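Side-chain contacts in designed CISK-PX domain (Synthetic construct, PDB 4OXW), which probably binds phosphoinositide lipids of membranes, as natural PX domains do, being a computationally designed version of the CISK PX domain: residues A[65-70]-A[89-94]; A[16-21]-A[40-45]. All coordinates share one frame; numbering follows the deposited sequence.

Interaction 1: A[65-70]-A[89-94]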
ATOM      1  N   GLU A  65      -3.033  -4.623  11.157  1.00 26.05           N
ATOM      2  CA  GLU A  65      -3.051  -3.225  11.498  1.00 25.86           C
ATOM      3  C   GLU A  65      -2.492  -2.342  10.357  1.00 23.09           C
ATOM      4  O   GLU A  65      -1.401  -2.571   9.871  1.00 22.60           O
ATOM      5  CB  GLU A  65      -2.195  -3.043  12.751  1.00 36.54           C
ATOM      6  CG  GLU A  65      -2.232  -1.626  13.281  1.00 41.63           C
ATOM      7  CD  GLU A  65      -1.195  -1.371  14.368  1.00 59.67           C
ATOM      8  OE1 GLU A  65      -0.336  -2.263  14.611  1.00 56.11           O
ATOM      9  OE2 GLU A  65      -1.254  -0.269  14.970  1.00 61.09           O
ATOM     10  N   LEU A  66      -3.254  -1.336   9.948  1.00 19.80           N
ATOM     11  CA  LEU A  66      -2.813  -0.411   8.922  1.00 17.46           C
ATOM     12  C   LEU A  66      -2.013   0.698   9.608  1.00 18.44           C
ATOM     13  O   LEU A  66      -2.431   1.176  10.641  1.00 18.10           O
ATOM     14  CB  LEU A  66      -4.034   0.246   8.252  1.00 18.02           C
ATOM     15  CG  LEU A  66      -3.702   1.185   7.069  1.00 18.11           C
ATOM     16  CD1 LEU A  66      -3.277   0.468   5.806  1.00 20.04           C
ATOM     17  CD2 LEU A  66      -4.877   2.069   6.742  1.00 22.20           C
ATOM     18  N   PRO A  67      -0.932   1.169   8.987  1.00 18.19           N
ATOM     19  CA  PRO A  67      -0.237   2.370   9.512  1.00 19.60           C
ATOM     20  C   PRO A  67      -1.190   3.551   9.670  1.00 17.52           C
ATOM     21  O   PRO A  67      -2.126   3.729   8.889  1.00 19.98           O
ATOM     22  CB  PRO A  67       0.836   2.647   8.446  1.00 19.13           C
ATOM     23  CG  PRO A  67       1.084   1.323   7.865  1.00 20.17           C
ATOM     24  CD  PRO A  67      -0.219   0.591   7.841  1.00 18.28           C
ATOM     25  N   PRO A  68      -0.987   4.347  10.707  1.00 20.10           N
ATOM     26  CA  PRO A  68      -1.971   5.344  11.078  1.00 22.64           C
ATOM     27  C   PRO A  68      -2.082   6.578  10.182  1.00 21.78           C
ATOM     28  O   PRO A  68      -1.136   6.963   9.456  1.00 19.51           O
ATOM     29  CB  PRO A  68      -1.498   5.780  12.473  1.00 24.26           C
ATOM     30  CG  PRO A  68      -0.063   5.577  12.462  1.00 27.29           C
ATOM     31  CD  PRO A  68       0.195   4.373  11.582  1.00 27.03           C
ATOM     32  N   LYS A  69      -3.232   7.244  10.289  1.00 21.90           N
ATOM     33  CA  LYS A  69      -3.426   8.549   9.693  1.00 22.43           C
ATOM     34  C   LYS A  69      -2.557   9.552  10.437  1.00 20.19           C
ATOM     35  O   LYS A  69      -2.349   9.427  11.639  1.00 21.94           O
ATOM     36  CB  LYS A  69      -4.892   9.019   9.764  1.00 27.65           C
ATOM     37  CG  LYS A  69      -5.826   8.230   8.877  1.00 35.79           C
ATOM     38  CD  LYS A  69      -7.191   8.888   8.792  1.00 40.59           C
ATOM     39  CE  LYS A  69      -7.995   8.670  10.059  1.00 50.70           C
ATOM     40  NZ  LYS A  69      -9.466   8.603   9.772  1.00 52.97           N
ATOM     41  N   LYS A  70      -2.060  10.520   9.672  1.00 18.74           N
ATOM     42  CA  LYS A  70      -1.148  11.538  10.207  1.00 22.47           C
ATOM     43  C   LYS A  70      -1.436  12.851   9.543  1.00 23.87           C
ATOM     44  O   LYS A  70      -1.808  12.913   8.391  1.00 22.98           O
ATOM     45  CB  LYS A  70       0.324  11.185   9.930  1.00 23.87           C
ATOM     46  CG  LYS A  70       0.802   9.875  10.589  1.00 25.45           C
ATOM     47  CD  LYS A  70       2.265   9.531  10.318  1.00 28.31           C
ATOM     48  CE  LYS A  70       3.178  10.429  11.122  1.00 34.07           C
ATOM     49  NZ  LYS A  70       2.966  10.410  12.608  1.00 36.06           N
ATOM     50  N   GLU A  89       4.559  -1.423   3.578  1.00 16.32           N
ATOM     51  CA  GLU A  89       5.180  -2.644   3.034  1.00 17.09           C
ATOM     52  C   GLU A  89       4.851  -3.884   3.892  1.00 19.34           C
ATOM     53  O   GLU A  89       4.416  -4.916   3.380  1.00 19.07           O
ATOM     54  CB  GLU A  89       6.696  -2.482   2.878  1.00 16.56           C
ATOM     55  CG  GLU A  89       7.384  -3.739   2.374  1.00 21.93           C
ATOM     56  CD  GLU A  89       8.875  -3.527   2.174  1.00 27.38           C
ATOM     57  OE1 GLU A  89       9.563  -3.423   3.206  1.00 29.09           O
ATOM     58  OE2 GLU A  89       9.340  -3.435   1.009  1.00 24.47           O
ATOM     59  N   LYS A  90       5.022  -3.768   5.195  1.00 20.93           N
ATOM     60  CA  LYS A  90       4.685  -4.877   6.122  1.00 20.15           C
ATOM     61  C   LYS A  90       3.202  -5.189   6.002  1.00 19.81           C
ATOM     62  O   LYS A  90       2.781  -6.363   5.953  1.00 18.74           O
ATOM     63  CB  LYS A  90       5.057  -4.480   7.564  1.00 21.59           C
ATOM     64  CG  LYS A  90       4.628  -5.517   8.585  1.00 23.82           C
ATOM     65  CD  LYS A  90       5.284  -5.216   9.930  1.00 32.41           C
ATOM     66  CE  LYS A  90       4.602  -5.961  11.076  1.00 50.72           C
ATOM     67  NZ  LYS A  90       5.119  -5.555  12.425  1.00 59.74           N
ATOM     68  N   TYR A  91       2.371  -4.145   5.905  1.00 16.07           N
ATOM     69  CA  TYR A  91       0.915  -4.341   5.766  1.00 17.74           C
ATOM     70  C   TYR A  91       0.539  -5.182   4.534  1.00 18.65           C
ATOM     71  O   TYR A  91      -0.140  -6.216   4.635  1.00 17.00           O
ATOM     72  CB  TYR A  91       0.224  -2.999   5.669  1.00 17.71           C
ATOM     73  CG  TYR A  91      -1.282  -3.083   5.512  1.00 17.02           C
ATOM     74  CD1 TYR A  91      -2.102  -3.235   6.630  1.00 18.96           C
ATOM     75  CD2 TYR A  91      -1.882  -2.962   4.262  1.00 19.79           C
ATOM     76  CE1 TYR A  91      -3.482  -3.339   6.491  1.00 19.52           C
ATOM     77  CE2 TYR A  91      -3.255  -3.033   4.106  1.00 19.87           C
ATOM     78  CZ  TYR A  91      -4.053  -3.244   5.216  1.00 19.44           C
ATOM     79  OH  TYR A  91      -5.408  -3.324   5.033  1.00 18.83           O
ATOM     80  N   ILE A  92       0.998  -4.739   3.365  1.00 17.10           N
ATOM     81  CA  ILE A  92       0.623  -5.418   2.138  1.00 18.17           C
ATOM     82  C   ILE A  92       1.268  -6.821   2.072  1.00 18.36           C
ATOM     83  O   ILE A  92       0.652  -7.766   1.544  1.00 20.36           O
ATOM     84  CB  ILE A  92       0.855  -4.541   0.873  1.00 18.01           C
ATOM     85  CG1 ILE A  92       0.110  -5.132  -0.327  1.00 20.26           C
ATOM     86  CG2 ILE A  92       2.345  -4.376   0.568  1.00 18.62           C
ATOM     87  CD1 ILE A  92      -1.407  -5.185  -0.220  1.00 21.26           C
ATOM     88  N   GLN A  93       2.452  -6.971   2.651  1.00 17.21           N
ATOM     89  CA  GLN A  93       3.082  -8.339   2.744  1.00 18.95           C
ATOM     90  C   GLN A  93       2.230  -9.267   3.583  1.00 21.98           C
ATOM     91  O   GLN A  93       2.050 -10.454   3.247  1.00 21.31           O
ATOM     92  CB  GLN A  93       4.522  -8.246   3.271  1.00 18.97           C
ATOM     93  CG  GLN A  93       5.471  -7.666   2.269  1.00 17.48           C
ATOM     94  CD  GLN A  93       6.888  -7.431   2.773  1.00 22.60           C
ATOM     95  OE1 GLN A  93       7.151  -7.430   3.966  1.00 22.25           O
ATOM     96  NE2 GLN A  93       7.814  -7.219   1.838  1.00 21.18           N
ATOM     97  N   ARG A  94       1.708  -8.735   4.687  1.00 20.39           N
ATOM     98  CA  ARG A  94       0.849  -9.523   5.537  1.00 21.05           C
ATOM     99  C   ARG A  94      -0.422  -9.887   4.831  1.00 22.77           C
ATOM    100  O   ARG A  94      -0.911 -11.003   4.972  1.00 23.53           O
ATOM    101  CB  ARG A  94       0.558  -8.760   6.796  1.00 23.71           C
ATOM    102  CG  ARG A  94       1.679  -8.842   7.798  1.00 30.67           C
ATOM    103  CD  ARG A  94       1.480 -10.082   8.675  1.00 56.48           C
ATOM    104  NE  ARG A  94       2.640 -10.428   9.504  1.00 77.83           N
ATOM    105  CZ  ARG A  94       3.182  -9.630  10.424  1.00 78.00           C
ATOM    106  NH1 ARG A  94       2.695  -8.403  10.630  1.00 66.84           N
ATOM    107  NH2 ARG A  94       4.231 -10.056  11.121  1.00 78.30           N
TER
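L66 sets a methyl against the ring of Y91. Its CD1 sits over the middle of one face, 3.7 Å from the ring centroid and 5° off the normal, so this is a CH-pi contact. CG of L66 lies anti to the backbone N (chi1 -176°), and the next torsion turns CD1 onto the ring. The backbone takes part too: L66 CA is 3.7 Å from Y91 CD1. At the edge of the same ring, near its plane, E65 O lies 3.4 Å from Y91 CD1. P67 adds a looser apolar touch, with its CD 4.2 Å from Y91 CB. No hydrogen bond joins the two segments. The polar end of Y91 is instead tied to helix 45-58, where its OH is hydrogen-bonded to H52 ND1. That bond and the L66 methyl together should limit turning of the ring. L66 also touches Y45, Y49 and H52 of that helix. P68 O accepts a hydrogen bond from R84 NH2 of helix 78-96. The run L66 to K70 fits the aliphatic-P-x-x-K signature of PX domains. Here the start of that proline-rich loop packs on helix 78-96, as is characteristic of the PX fold.

Interaction 2: A[16-21]-A[40-45]; sequences EKEGEG and AVYRRY. With SO4 (sulfate ion), chain B; SO4 (sulfate ion), chain C.
E16 and Y42 meet through van der Waals contact: E16 OE1 is 3.7 Å from Y42 CE1. The carboxylate and ring planes are 48° apart. E18, which is poorly ordered, makes a looser approach, with OE1 4.3 Å from Y42 CD1. Neither carboxylate forms a hydrogen bond across the segments.

The hydrogen bonds here run from R44 to two sulfate ions, probably from the crystallisation liquor. Its side chain bends at chi3 (60°), and the guanidinium offers its edge to both ions. NH2 of R44 donates to O2 of the chain B sulfate at 2.7 Å, and NE adds a weak bond to the same O2 at 3.4 Å. The chain C sulfate is gripped twice, by R44 NH1 to O3 at 3.0 Å and by R44 NH2 to O1 at 3.1 Å. A lysine in place of R44 would probably lose the two-pronged hold of NH1 and NH2 on the chain C sulfate, since one ammonium cannot copy that flat edge. In PX domains that bind 3-phosphoinositides an arginine of this RRY motif holds the 3-phosphate, so the chain B sulfate may mimic it.

E16 and Y42 reach each other across strand 25-34, the middle of the antiparallel sheet, where Y42 also touches K29. R44 is the N-cap of helix 45-58, its N bonded to D47 OD2, and S46 N at that helix start also binds sulfate.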
ATOM      1  N   GLU A  16       7.358   8.249  -4.161  1.00 26.58           N
ATOM      2  CA  GLU A  16       7.612   9.253  -5.185  1.00 30.16           C
ATOM      3  C   GLU A  16       6.599  10.365  -4.999  1.00 34.06           C
ATOM      4  O   GLU A  16       5.444  10.118  -4.648  1.00 33.26           O
ATOM      5  CB  GLU A  16       7.426   8.645  -6.571  1.00 41.03           C
ATOM      6  CG  GLU A  16       8.478   7.595  -6.888  1.00 61.23           C
ATOM      7  CD  GLU A  16       8.286   6.908  -8.215  1.00 75.61           C
ATOM      8  OE1 GLU A  16       7.427   7.359  -9.007  1.00 78.46           O
ATOM      9  OE2 GLU A  16       9.011   5.912  -8.452  1.00 82.37           O
ATOM     10  N   LYS A  17       7.008  11.599  -5.255  1.00 39.26           N
ATOM     11  CA  LYS A  17       6.070  12.720  -5.163  1.00 43.90           C
ATOM     12  C   LYS A  17       5.707  13.180  -6.544  1.00 48.91           C
ATOM     13  O   LYS A  17       6.582  13.517  -7.327  1.00 56.55           O
ATOM     14  CB  LYS A  17       6.667  13.867  -4.368  1.00 41.82           C
ATOM     15  CG  LYS A  17       7.404  13.416  -3.119  1.00 50.17           C
ATOM     16  CD  LYS A  17       7.499  14.533  -2.087  1.00 50.63           C
ATOM     17  CE  LYS A  17       8.528  14.216  -1.012  1.00 62.24           C
ATOM     18  NZ  LYS A  17       8.470  15.142   0.158  1.00 67.25           N
ATOM     19  N   GLU A  18       4.414  13.178  -6.836  1.00 54.32           N
ATOM     20  CA  GLU A  18       3.916  13.448  -8.172  1.00 72.52           C
ATOM     21  C   GLU A  18       2.956  14.613  -8.068  1.00 85.03           C
ATOM     22  O   GLU A  18       2.387  14.866  -7.001  1.00 71.60           O
ATOM     23  CB  GLU A  18       3.184  12.218  -8.737  1.00 78.15           C
ATOM     24  CG  GLU A  18       3.877  10.886  -8.456  1.00 85.23           C
ATOM     25  CD  GLU A  18       3.117   9.692  -9.012  1.00104.75           C
ATOM     26  OE1 GLU A  18       3.450   8.535  -8.654  1.00 94.03           O
ATOM     27  OE2 GLU A  18       2.185   9.913  -9.816  1.00132.50           O
ATOM     28  N   GLY A  19       2.795  15.334  -9.171  1.00118.59           N
ATOM     29  CA  GLY A  19       1.776  16.369  -9.254  1.00142.88           C
ATOM     30  C   GLY A  19       2.267  17.709  -9.760  1.00144.75           C
ATOM     31  O   GLY A  19       2.690  17.838 -10.910  1.00160.60           O
ATOM     32  N   GLU A  20       2.220  18.704  -8.880  1.00139.35           N
ATOM     33  CA  GLU A  20       2.310  20.099  -9.289  1.00130.66           C
ATOM     34  C   GLU A  20       3.332  20.900  -8.481  1.00135.52           C
ATOM     35  O   GLU A  20       4.248  21.510  -9.037  1.00143.87           O
ATOM     36  CB  GLU A  20       0.940  20.757  -9.110  1.00106.15           C
ATOM     37  CG  GLU A  20      -0.254  19.840  -9.352  1.00 77.43           C
ATOM     38  CD  GLU A  20      -1.551  20.533  -9.006  1.00 70.47           C
ATOM     39  OE1 GLU A  20      -1.515  21.786  -8.877  1.00 75.49           O
ATOM     40  OE2 GLU A  20      -2.598  19.843  -8.861  1.00 35.69           O
ATOM     41  N   GLY A  21       3.154  20.889  -7.164  1.00123.74           N
ATOM     42  CA  GLY A  21       3.866  21.787  -6.262  1.00113.17           C
ATOM     43  C   GLY A  21       2.866  22.282  -5.240  1.00117.02           C
ATOM     44  O   GLY A  21       3.203  22.510  -4.073  1.00114.06           O
ATOM     45  N   ALA A  40       4.944  -3.283 -11.371  1.00 23.45           N
ATOM     46  CA  ALA A  40       4.784  -2.309 -10.293  1.00 21.40           C
ATOM     47  C   ALA A  40       3.450  -1.604 -10.439  1.00 24.59           C
ATOM     48  O   ALA A  40       2.968  -1.387 -11.549  1.00 24.71           O
ATOM     49  CB  ALA A  40       5.903  -1.293 -10.370  1.00 27.09           C
ATOM     50  N   VAL A  41       2.875  -1.204  -9.312  1.00 22.57           N
ATOM     51  CA  VAL A  41       1.695  -0.363  -9.286  1.00 21.62           C
ATOM     52  C   VAL A  41       2.062   0.756  -8.331  1.00 19.57           C
ATOM     53  O   VAL A  41       2.924   0.596  -7.452  1.00 20.76           O
ATOM     54  CB  VAL A  41       0.400  -1.067  -8.822  1.00 22.50           C
ATOM     55  CG1 VAL A  41       0.020  -2.152  -9.859  1.00 23.08           C
ATOM     56  CG2 VAL A  41       0.545  -1.668  -7.432  1.00 20.90           C
ATOM     57  N   TYR A  42       1.378   1.871  -8.492  1.00 21.17           N
ATOM     58  CA  TYR A  42       1.613   2.992  -7.616  1.00 18.96           C
ATOM     59  C   TYR A  42       0.355   3.296  -6.850  1.00 17.88           C
ATOM     60  O   TYR A  42      -0.715   3.438  -7.464  1.00 21.24           O
ATOM     61  CB  TYR A  42       2.006   4.217  -8.470  1.00 20.40           C
ATOM     62  CG  TYR A  42       3.288   3.984  -9.170  1.00 24.26           C
ATOM     63  CD1 TYR A  42       4.457   4.397  -8.626  1.00 26.84           C
ATOM     64  CD2 TYR A  42       3.322   3.264 -10.351  1.00 34.68           C
ATOM     65  CE1 TYR A  42       5.649   4.142  -9.265  1.00 33.77           C
ATOM     66  CE2 TYR A  42       4.502   2.993 -10.988  1.00 35.82           C
ATOM     67  CZ  TYR A  42       5.669   3.451 -10.436  1.00 34.15           C
ATOM     68  OH  TYR A  42       6.875   3.196 -11.051  1.00 48.96           O
ATOM     69  N   ARG A  43       0.459   3.493  -5.539  1.00 17.70           N
ATOM     70  CA  ARG A  43      -0.705   3.705  -4.686  1.00 17.70           C
ATOM     71  C   ARG A  43      -0.443   4.733  -3.624  1.00 18.34           C
ATOM     72  O   ARG A  43       0.599   4.740  -2.964  1.00 19.29           O
ATOM     73  CB  ARG A  43      -1.139   2.389  -3.989  1.00 18.26           C
ATOM     74  CG  ARG A  43      -1.490   1.302  -4.991  1.00 18.70           C
ATOM     75  CD  ARG A  43      -2.866   1.554  -5.643  1.00 23.18           C
ATOM     76  NE  ARG A  43      -3.178   0.462  -6.566  1.00 18.39           N
ATOM     77  CZ  ARG A  43      -3.224   0.546  -7.871  1.00 22.74           C
ATOM     78  NH1 ARG A  43      -2.987   1.694  -8.502  1.00 31.12           N
ATOM     79  NH2 ARG A  43      -3.505  -0.537  -8.594  1.00 25.98           N
ATOM     80  N   ARG A  44      -1.426   5.568  -3.393  1.00 17.49           N
ATOM     81  CA  ARG A  44      -1.378   6.542  -2.291  1.00 17.31           C
ATOM     82  C   ARG A  44      -1.811   5.929  -0.982  1.00 19.10           C
ATOM     83  O   ARG A  44      -2.503   4.904  -0.967  1.00 17.21           O
ATOM     84  CB  ARG A  44      -2.365   7.736  -2.603  1.00 20.92           C
ATOM     85  CG  ARG A  44      -2.093   8.484  -3.861  1.00 27.77           C
ATOM     86  CD  ARG A  44      -3.308   9.350  -4.208  1.00 23.97           C
ATOM     87  NE  ARG A  44      -3.564  10.297  -3.130  1.00 26.79           N
ATOM     88  CZ  ARG A  44      -4.748  10.852  -2.893  1.00 31.50           C
ATOM     89  NH1 ARG A  44      -5.797  10.564  -3.670  1.00 26.47           N
ATOM     90  NH2 ARG A  44      -4.888  11.716  -1.895  1.00 30.81           N
ATOM     91  N   TYR A  45      -1.473   6.564   0.134  1.00 16.05           N
ATOM     92  CA  TYR A  45      -1.921   6.105   1.436  1.00 16.66           C
ATOM     93  C   TYR A  45      -3.437   5.958   1.456  1.00 19.17           C
ATOM     94  O   TYR A  45      -3.978   4.996   2.007  1.00 19.33           O
ATOM     95  CB  TYR A  45      -1.529   7.063   2.584  1.00 16.69           C
ATOM     96  CG  TYR A  45      -2.084   6.633   3.914  1.00 18.04           C
ATOM     97  CD1 TYR A  45      -1.462   5.647   4.681  1.00 16.92           C
ATOM     98  CD2 TYR A  45      -3.249   7.215   4.446  1.00 17.84           C
ATOM     99  CE1 TYR A  45      -1.977   5.244   5.904  1.00 15.62           C
ATOM    100  CE2 TYR A  45      -3.759   6.799   5.645  1.00 17.98           C
ATOM    101  CZ  TYR A  45      -3.151   5.809   6.373  1.00 18.28           C
ATOM    102  OH  TYR A  45      -3.652   5.405   7.587  1.00 18.90           O
TER
HETATM  103  S   SO4 B 201      -2.783  10.742   0.682  1.00 33.87           S
HETATM  104  O1  SO4 B 201      -1.378  10.745   1.222  1.00 33.25           O
HETATM  105  O2  SO4 B 201      -2.753  11.888  -0.281  1.00 56.10           O
HETATM  106  O3  SO4 B 201      -3.324   9.482   0.129  1.00 28.92           O
HETATM  107  O4  SO4 B 201      -3.648  10.991   1.844  1.00 48.30           O
HETATM  108  S   SO4 C 202      -8.841  12.572  -1.999  1.00 37.40           S
HETATM  109  O1  SO4 C 202      -7.605  13.102  -1.372  1.00 36.84           O
HETATM  110  O2  SO4 C 202      -9.506  13.635  -2.802  1.00 38.24           O
HETATM  111  O3  SO4 C 202      -8.526  11.440  -2.921  1.00 30.98           O
HETATM  112  O4  SO4 C 202      -9.767  12.092  -0.945  1.00 40.88           O

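Interaction 2 comes first along the chain and closes before interaction 1 opens. Their centres are about 17 Å apart, on opposite sides of the chain's centre. Interaction 2 joins the two outer strands of the sheet, 9-18 and 37-44; interaction 1 joins the loop 65-70 to helix 78-96. Helix 45-58 links them, since it starts at Y45 in interaction 2 and carries H52 beside interaction 1. They also touch directly: Y45 OH lies 2.6 Å from P67 O, a probable hydrogen bond. The sulfate-binding helix start and the proline-rich loop are thus tied together, consistent with the phosphoinositide pocket of PX domains.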